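Local coordinates for aminopeptidase N family protein (Idiomarina loihiensis L2TR, PDB 4FGM) that probably acts as a zinc-dependent aminopeptidase of the M61 family, cleaving residues from the N-terminal ends of peptides, at residues A218-Y223 / H273-S278; G236-N241 / W279-L284. One frame throughout, in Å; residues are numbered along the deposited sequence.

Contact 1 (A218-Y223 / H273-S278); sequences APFQSY and HEYFHS. With ZN (zinc ion), chain C; MAE (maleic acid), chain B.
P219 CG lies 3.8 Å from S278 O, the first touch between the chain leading into strand 222-230 and segment 273-278, on helix 262-277. This helix carries the HExxH motif, whose H273 and H277 bind zinc. F220 follows and goes deeper. Its CG is tucked between the backbone N and the carbonyl carbon (chi1 44°), and its ring has A218 CB toward the rim of one face and Y223 CD2 over the centre of the other. The tip of the ring, F220 CZ, comes to 3.4 Å from Y275 OH, which lies at the ring edge and in its plane; that hydroxyl is hydrogen-bonded to H185. F220 CE1 also lies 3.6 Å from S278 OG, oblique to the ring. Y223, on the strand, completes the aromatic cluster. Here the pairing is T-shaped: Y275 turns its edge into the face of Y223, the planes at 78°, with Y275 CD1 over the ring centre and 3.7 Å from Y223 CE1. Helix 197-215 also packs on Y275, through C208, Q211 and I212. From the same turns of helix, H273 NE2 at 2.3 Å and H277 NE2 at 2.0 Å bind the zinc ion, joined by E307 and by O2 of the maleic acid. The polar end of Y223 reaches the backbone of this motif through a water at the edge of its ring, which lies 2.6 Å from Y223 OH and 2.9 Å from E274 O.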
loop_
_atom_site.group_PDB
_atom_site.type_symbol
_atom_site.label_atom_id
_atom_site.label_comp_id
_atom_site.label_asym_id
_atom_site.label_seq_id
_atom_site.Cartn_x
_atom_site.Cartn_y
_atom_site.Cartn_z
ATOM N N ALA A 218 -15.754 5.195 15.266
ATOM C CA ALA A 218 -14.332 4.921 15.089
ATOM C C ALA A 218 -13.950 3.699 15.919
ATOM O O ALA A 218 -14.332 3.592 17.079
ATOM C CB ALA A 218 -13.511 6.120 15.521
ATOM N N PRO A 219 -13.195 2.757 15.334
ATOM C CA PRO A 219 -12.788 1.550 16.066
ATOM C C PRO A 219 -11.582 1.735 16.987
ATOM O O PRO A 219 -11.145 0.793 17.639
ATOM C CB PRO A 219 -12.510 0.553 14.945
ATOM C CG PRO A 219 -11.923 1.429 13.882
ATOM C CD PRO A 219 -12.844 2.647 13.906
ATOM N N PHE A 220 -11.049 2.949 17.041
ATOM C CA PHE A 220 -9.889 3.242 17.883
ATOM C C PHE A 220 -10.191 4.421 18.810
ATOM O O PHE A 220 -11.172 5.136 18.608
ATOM C CB PHE A 220 -8.677 3.576 16.999
ATOM C CG PHE A 220 -9.003 4.501 15.849
ATOM C CD1 PHE A 220 -9.157 4.001 14.559
ATOM C CD2 PHE A 220 -9.173 5.867 16.062
ATOM C CE1 PHE A 220 -9.490 4.846 13.494
ATOM C CE2 PHE A 220 -9.509 6.721 15.006
ATOM C CZ PHE A 220 -9.663 6.210 13.718
ATOM N N GLN A 221 -9.354 4.627 19.822
ATOM C CA GLN A 221 -9.563 5.742 20.742
ATOM C C GLN A 221 -8.614 6.902 20.469
ATOM O O GLN A 221 -8.785 7.997 21.002
ATOM C CB GLN A 221 -9.418 5.281 22.188
ATOM C CG GLN A 221 -10.536 4.364 22.635
ATOM C CD GLN A 221 -10.351 3.894 24.058
ATOM O OE1 GLN A 221 -10.869 4.498 25.000
ATOM N NE2 GLN A 221 -9.590 2.816 24.227
ATOM N N SER A 222 -7.612 6.648 19.637
ATOM C CA SER A 222 -6.637 7.661 19.252
ATOM C C SER A 222 -5.948 7.103 18.013
ATOM O O SER A 222 -5.986 5.895 17.779
ATOM C CB SER A 222 -5.622 7.892 20.365
ATOM O OG SER A 222 -4.769 6.776 20.503
ATOM N N TYR A 223 -5.331 7.965 17.214
ATOM C CA TYR A 223 -4.674 7.479 16.011
ATOM C C TYR A 223 -3.401 8.254 15.684
ATOM O O TYR A 223 -3.347 9.476 15.848
ATOM C CB TYR A 223 -5.660 7.529 14.844
ATOM C CG TYR A 223 -5.180 6.831 13.595
ATOM C CD1 TYR A 223 -4.325 7.470 12.698
ATOM C CD2 TYR A 223 -5.589 5.530 13.307
ATOM C CE1 TYR A 223 -3.895 6.833 11.543
ATOM C CE2 TYR A 223 -5.159 4.882 12.155
ATOM C CZ TYR A 223 -4.315 5.543 11.274
ATOM O OH TYR A 223 -3.934 4.927 10.105
ATOM N N HIS A 273 -5.882 6.612 2.625
ATOM C CA HIS A 273 -5.924 5.193 2.309
ATOM C C HIS A 273 -5.675 4.324 3.557
ATOM O O HIS A 273 -6.427 3.381 3.841
ATOM C CB HIS A 273 -4.872 4.887 1.234
ATOM C CG HIS A 273 -4.877 3.470 0.757
ATOM N ND1 HIS A 273 -5.498 3.082 -0.412
ATOM C CD2 HIS A 273 -4.342 2.346 1.290
ATOM C CE1 HIS A 273 -5.344 1.780 -0.581
ATOM N NE2 HIS A 273 -4.647 1.309 0.438
ATOM N N GLU A 274 -4.621 4.637 4.306
ATOM C CA GLU A 274 -4.309 3.847 5.491
ATOM C C GLU A 274 -5.372 4.014 6.575
ATOM O O GLU A 274 -5.757 3.047 7.234
ATOM C CB GLU A 274 -2.932 4.238 6.032
ATOM C CG GLU A 274 -1.783 4.113 5.026
ATOM C CD GLU A 274 -1.769 2.789 4.280
ATOM O OE1 GLU A 274 -2.241 1.778 4.834
ATOM O OE2 GLU A 274 -1.272 2.749 3.137
ATOM N N TYR A 275 -5.849 5.245 6.743
ATOM C CA TYR A 275 -6.871 5.563 7.738
ATOM C C TYR A 275 -8.136 4.750 7.460
ATOM O O TYR A 275 -8.703 4.131 8.362
ATOM C CB TYR A 275 -7.195 7.058 7.693
ATOM C CG TYR A 275 -7.903 7.596 8.923
ATOM C CD1 TYR A 275 -7.233 7.705 10.144
ATOM C CD2 TYR A 275 -9.231 8.037 8.854
ATOM C CE1 TYR A 275 -7.862 8.244 11.258
ATOM C CE2 TYR A 275 -9.869 8.579 9.966
ATOM C CZ TYR A 275 -9.181 8.683 11.161
ATOM O OH TYR A 275 -9.790 9.251 12.251
ATOM N N PHE A 276 -8.571 4.747 6.204
ATOM C CA PHE A 276 -9.762 4.008 5.801
ATOM C C PHE A 276 -9.608 2.532 6.165
ATOM O O PHE A 276 -10.569 1.864 6.579
ATOM C CB PHE A 276 -9.964 4.118 4.290
ATOM C CG PHE A 276 -11.321 3.671 3.823
ATOM C CD1 PHE A 276 -12.427 4.508 3.965
ATOM C CD2 PHE A 276 -11.505 2.408 3.270
ATOM C CE1 PHE A 276 -13.694 4.097 3.559
ATOM C CE2 PHE A 276 -12.774 1.984 2.857
ATOM C CZ PHE A 276 -13.872 2.831 3.006
ATOM N N HIS A 277 -8.383 2.036 6.008
ATOM C CA HIS A 277 -8.062 0.640 6.314
ATOM C C HIS A 277 -8.372 0.320 7.785
ATOM O O HIS A 277 -8.538 -0.860 8.147
ATOM C CB HIS A 277 -6.583 0.339 6.023
ATOM C CG HIS A 277 -6.329 -0.179 4.640
ATOM N ND1 HIS A 277 -7.114 -1.148 4.043
ATOM C CD2 HIS A 277 -5.338 0.088 3.761
ATOM C CE1 HIS A 277 -6.613 -1.455 2.862
ATOM N NE2 HIS A 277 -5.534 -0.719 2.669
ATOM N N SER A 278 -8.425 1.351 8.635
ATOM C CA SER A 278 -8.731 1.130 10.054
ATOM C C SER A 278 -10.053 0.376 10.151
ATOM O O SER A 278 -10.249 -0.480 11.036
ATOM C CB SER A 278 -8.875 2.456 10.790
ATOM O OG SER A 278 -7.598 3.011 11.032
HETATM ZN ZN ZN C . -4.302 -0.823 1.100
HETATM C C1 MAE B . -1.683 -1.364 1.218
HETATM O O1 MAE B . -2.238 -2.398 0.707
HETATM O O2 MAE B . -2.290 -0.759 2.132
HETATM C C2 MAE B . -0.339 -0.988 0.725
HETATM C C3 MAE B . 0.855 -1.550 0.901
HETATM C C4 MAE B . 1.146 -2.755 1.670
HETATM O O3 MAE B . 0.323 -3.429 2.319
HETATM O O4 MAE B . 2.336 -3.126 1.608
HETATM O O HOH W 1 -4.429 2.368 9.748
#

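Contact 2 (G236-N241 / W279-L284); sequences GLEHRN and WNIKTL. With MAE (maleic acid), chain B.
E238 and I281 meet at about a right angle, the CG2 methyl of I281 pressed 3.6 Å from E238 CG and equally close to E238 OE2. The glutamate chain is bent: CG sits between the backbone N and the carbonyl carbon (chi1 68°), and a further bend at chi2 places CD. E238 OE1 lies 3.3 Å from O2 of the maleic acid, while E238 CB packs against CB of the zinc ligand H277. G236, L237 and E238 all line this pocket, and the GLE sequence on an edge strand recalls the GxMEN element of related M1 aminopeptidases.

K282 fills most of the remaining interface with its aliphatic part. Its CG stands anti to the carbonyl carbon (chi1 -81°), which sets K282 CG against the backbone of the other segment, 3.6 Å from H239 C. Its CD is turned close to eclipsed with CB-CA (chi2 -24°), an unfavourable torsion that places K282 CD 3.8 Å from E238 CG, and the chain bends once more at chi3. The ammonium does not meet the glutamate, since K282 NZ and E238 OE2 are 6.0 Å apart. Instead K282 NZ donates to a water at 3.1 Å, and the same water lies 2.8 Å from E238 O, to which it can donate. R240 directs its guanidinium to D161 and D165, and H239 bonds to D165 as well.

The turn 279-284 closes on itself through backbone bonds between W279 and L284 and between I281 and L284. Leaving helix 262-277, it rests between strand 235-238 and helices 303-306 and 401-413: I281 touches Y306 of the first helix, and L284 touches W409 and F412 of the second.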
loop_
_atom_site.group_PDB
_atom_site.type_symbol
_atom_site.label_atom_id
_atom_site.label_comp_id
_atom_site.label_asym_id
_atom_site.label_seq_id
_atom_site.Cartn_x
_atom_site.Cartn_y
_atom_site.Cartn_z
ATOM N N GLY A 236 3.036 2.519 2.685
ATOM C CA GLY A 236 2.331 2.627 3.945
ATOM C C GLY A 236 1.757 1.286 4.350
ATOM O O GLY A 236 1.497 0.432 3.505
ATOM N N LEU A 237 1.586 1.091 5.652
ATOM C CA LEU A 237 1.020 -0.147 6.174
ATOM C C LEU A 237 0.019 0.223 7.260
ATOM O O LEU A 237 0.349 0.914 8.218
ATOM C CB LEU A 237 2.114 -1.060 6.744
ATOM C CG LEU A 237 1.625 -2.443 7.198
ATOM C CD1 LEU A 237 0.829 -3.102 6.074
ATOM C CD2 LEU A 237 2.804 -3.306 7.600
ATOM N N GLU A 238 -1.214 -0.228 7.084
ATOM C CA GLU A 238 -2.284 0.064 8.023
ATOM C C GLU A 238 -2.180 -0.728 9.316
ATOM O O GLU A 238 -1.615 -1.820 9.348
ATOM C CB GLU A 238 -3.636 -0.239 7.381
ATOM C CG GLU A 238 -3.879 -1.718 7.143
ATOM C CD GLU A 238 -3.211 -2.235 5.886
ATOM O OE1 GLU A 238 -2.299 -1.559 5.365
ATOM O OE2 GLU A 238 -3.596 -3.326 5.423
ATOM N N HIS A 239 -2.749 -0.161 10.375
ATOM C CA HIS A 239 -2.780 -0.796 11.689
ATOM C C HIS A 239 -4.042 -0.319 12.410
ATOM O O HIS A 239 -4.643 0.692 12.017
ATOM C CB HIS A 239 -1.505 -0.462 12.466
ATOM C CG HIS A 239 -0.274 -1.047 11.851
ATOM N ND1 HIS A 239 -0.032 -2.404 11.822
ATOM C CD2 HIS A 239 0.742 -0.469 11.166
ATOM C CE1 HIS A 239 1.079 -2.639 11.144
ATOM N NE2 HIS A 239 1.568 -1.482 10.735
ATOM N N ARG A 240 -4.454 -1.051 13.446
ATOM C CA ARG A 240 -5.679 -0.720 14.168
ATOM C C ARG A 240 -5.808 0.702 14.692
ATOM O O ARG A 240 -6.898 1.257 14.662
ATOM C CB ARG A 240 -5.925 -1.728 15.294
ATOM C CG ARG A 240 -4.889 -1.772 16.396
ATOM C CD ARG A 240 -5.099 -3.022 17.228
ATOM N NE ARG A 240 -4.691 -4.220 16.498
ATOM C CZ ARG A 240 -4.878 -5.461 16.933
ATOM N NH1 ARG A 240 -5.476 -5.665 18.093
ATOM N NH2 ARG A 240 -4.448 -6.499 16.225
ATOM N N ASN A 241 -4.724 1.313 15.155
ATOM C CA ASN A 241 -4.845 2.685 15.641
ATOM C C ASN A 241 -3.656 3.554 15.221
ATOM O O ASN A 241 -3.361 4.589 15.832
ATOM C CB ASN A 241 -5.041 2.695 17.164
ATOM C CG ASN A 241 -3.768 2.360 17.934
ATOM O OD1 ASN A 241 -2.857 1.717 17.407
ATOM N ND2 ASN A 241 -3.711 2.792 19.201
ATOM N N TRP A 279 -10.981 0.730 9.266
ATOM C CA TRP A 279 -12.275 0.068 9.269
ATOM C C TRP A 279 -12.194 -1.091 8.292
ATOM O O TRP A 279 -12.555 -2.235 8.610
ATOM C CB TRP A 279 -13.363 1.020 8.795
ATOM C CG TRP A 279 -13.709 2.076 9.771
ATOM C CD1 TRP A 279 -14.705 2.035 10.716
ATOM C CD2 TRP A 279 -13.088 3.355 9.896
ATOM N NE1 TRP A 279 -14.746 3.225 11.417
ATOM C CE2 TRP A 279 -13.768 4.053 10.931
ATOM C CE3 TRP A 279 -12.027 3.986 9.227
ATOM C CZ2 TRP A 279 -13.419 5.343 11.313
ATOM C CZ3 TRP A 279 -11.676 5.273 9.602
ATOM C CH2 TRP A 279 -12.374 5.945 10.637
ATOM N N ASN A 280 -11.703 -0.793 7.100
ATOM C CA ASN A 280 -11.608 -1.803 6.065
ATOM C C ASN A 280 -10.281 -2.544 6.069
ATOM O O ASN A 280 -9.256 -1.971 5.661
ATOM C CB ASN A 280 -11.841 -1.095 4.733
ATOM C CG ASN A 280 -12.323 -2.015 3.623
ATOM O OD1 ASN A 280 -12.756 -3.137 3.871
ATOM N ND2 ASN A 280 -12.276 -1.514 2.376
ATOM N N ILE A 281 -10.308 -3.755 6.634
ATOM C CA ILE A 281 -9.171 -4.661 6.803
ATOM C C ILE A 281 -8.610 -4.841 8.191
ATOM O O ILE A 281 -7.994 -5.883 8.468
ATOM C CB ILE A 281 -7.988 -4.353 5.843
ATOM C CG1 ILE A 281 -7.195 -5.643 5.588
ATOM C CG2 ILE A 281 -6.989 -3.434 6.522
ATOM C CD1 ILE A 281 -8.047 -6.771 5.072
ATOM N N LYS A 282 -8.764 -3.828 9.032
ATOM C CA LYS A 282 -8.245 -3.961 10.378
ATOM C C LYS A 282 -9.344 -4.504 11.281
ATOM O O LYS A 282 -9.054 -5.308 12.178
ATOM C CB LYS A 282 -7.745 -2.626 10.935
ATOM C CG LYS A 282 -6.339 -2.257 10.446
ATOM C CD LYS A 282 -5.550 -3.498 10.034
ATOM C CE LYS A 282 -4.803 -4.055 11.206
ATOM N NZ LYS A 282 -4.537 -5.491 10.968
ATOM N N THR A 283 -10.592 -4.068 11.069
ATOM C CA THR A 283 -11.705 -4.555 11.884
ATOM C C THR A 283 -12.636 -5.379 11.001
ATOM O O THR A 283 -12.970 -6.515 11.338
ATOM C CB THR A 283 -12.465 -3.402 12.561
ATOM O OG1 THR A 283 -12.617 -2.310 11.644
ATOM C CG2 THR A 283 -11.704 -2.938 13.797
ATOM N N LEU A 284 -13.059 -4.806 9.877
ATOM C CA LEU A 284 -13.894 -5.530 8.920
ATOM C C LEU A 284 -12.816 -6.256 8.111
ATOM O O LEU A 284 -11.927 -5.611 7.561
ATOM C CB LEU A 284 -14.653 -4.552 8.011
ATOM C CG LEU A 284 -15.900 -4.994 7.225
ATOM C CD1 LEU A 284 -15.768 -4.513 5.794
ATOM C CD2 LEU A 284 -16.084 -6.503 7.265
HETATM C C1 MAE B . -1.683 -1.364 1.218
HETATM O O1 MAE B . -2.238 -2.398 0.707
HETATM O O2 MAE B . -2.290 -0.759 2.132
HETATM C C2 MAE B . -0.339 -0.988 0.725
HETATM C C3 MAE B . 0.855 -1.550 0.901
HETATM C C4 MAE B . 1.146 -2.755 1.670
HETATM O O3 MAE B . 0.323 -3.429 2.319
HETATM O O4 MAE B . 2.336 -3.126 1.608
HETATM O O HOH W 2 -1.882 -4.622 9.526
#

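From the N terminus the segments come in the order 218-223, 236-241, 273-278, 279-284, so the two contacts cross: contact 2 opens inside the loop closed by contact 1 and closes after it. The first spans 49 intervening residues, the second 37. Both first segments reach the same five-stranded sheet, through strands 222-230 and 235-238, whereas the second segments are consecutive: 273-278, on helix 262-277, and the loop segment 279-284. Probable hydrogen bonds from T283 OG1 to S278 O and from K282 N to H277 O join the two contacts. Together they hold the zinc-binding helix and its exit turn against that sheet, and both reach the maleic acid.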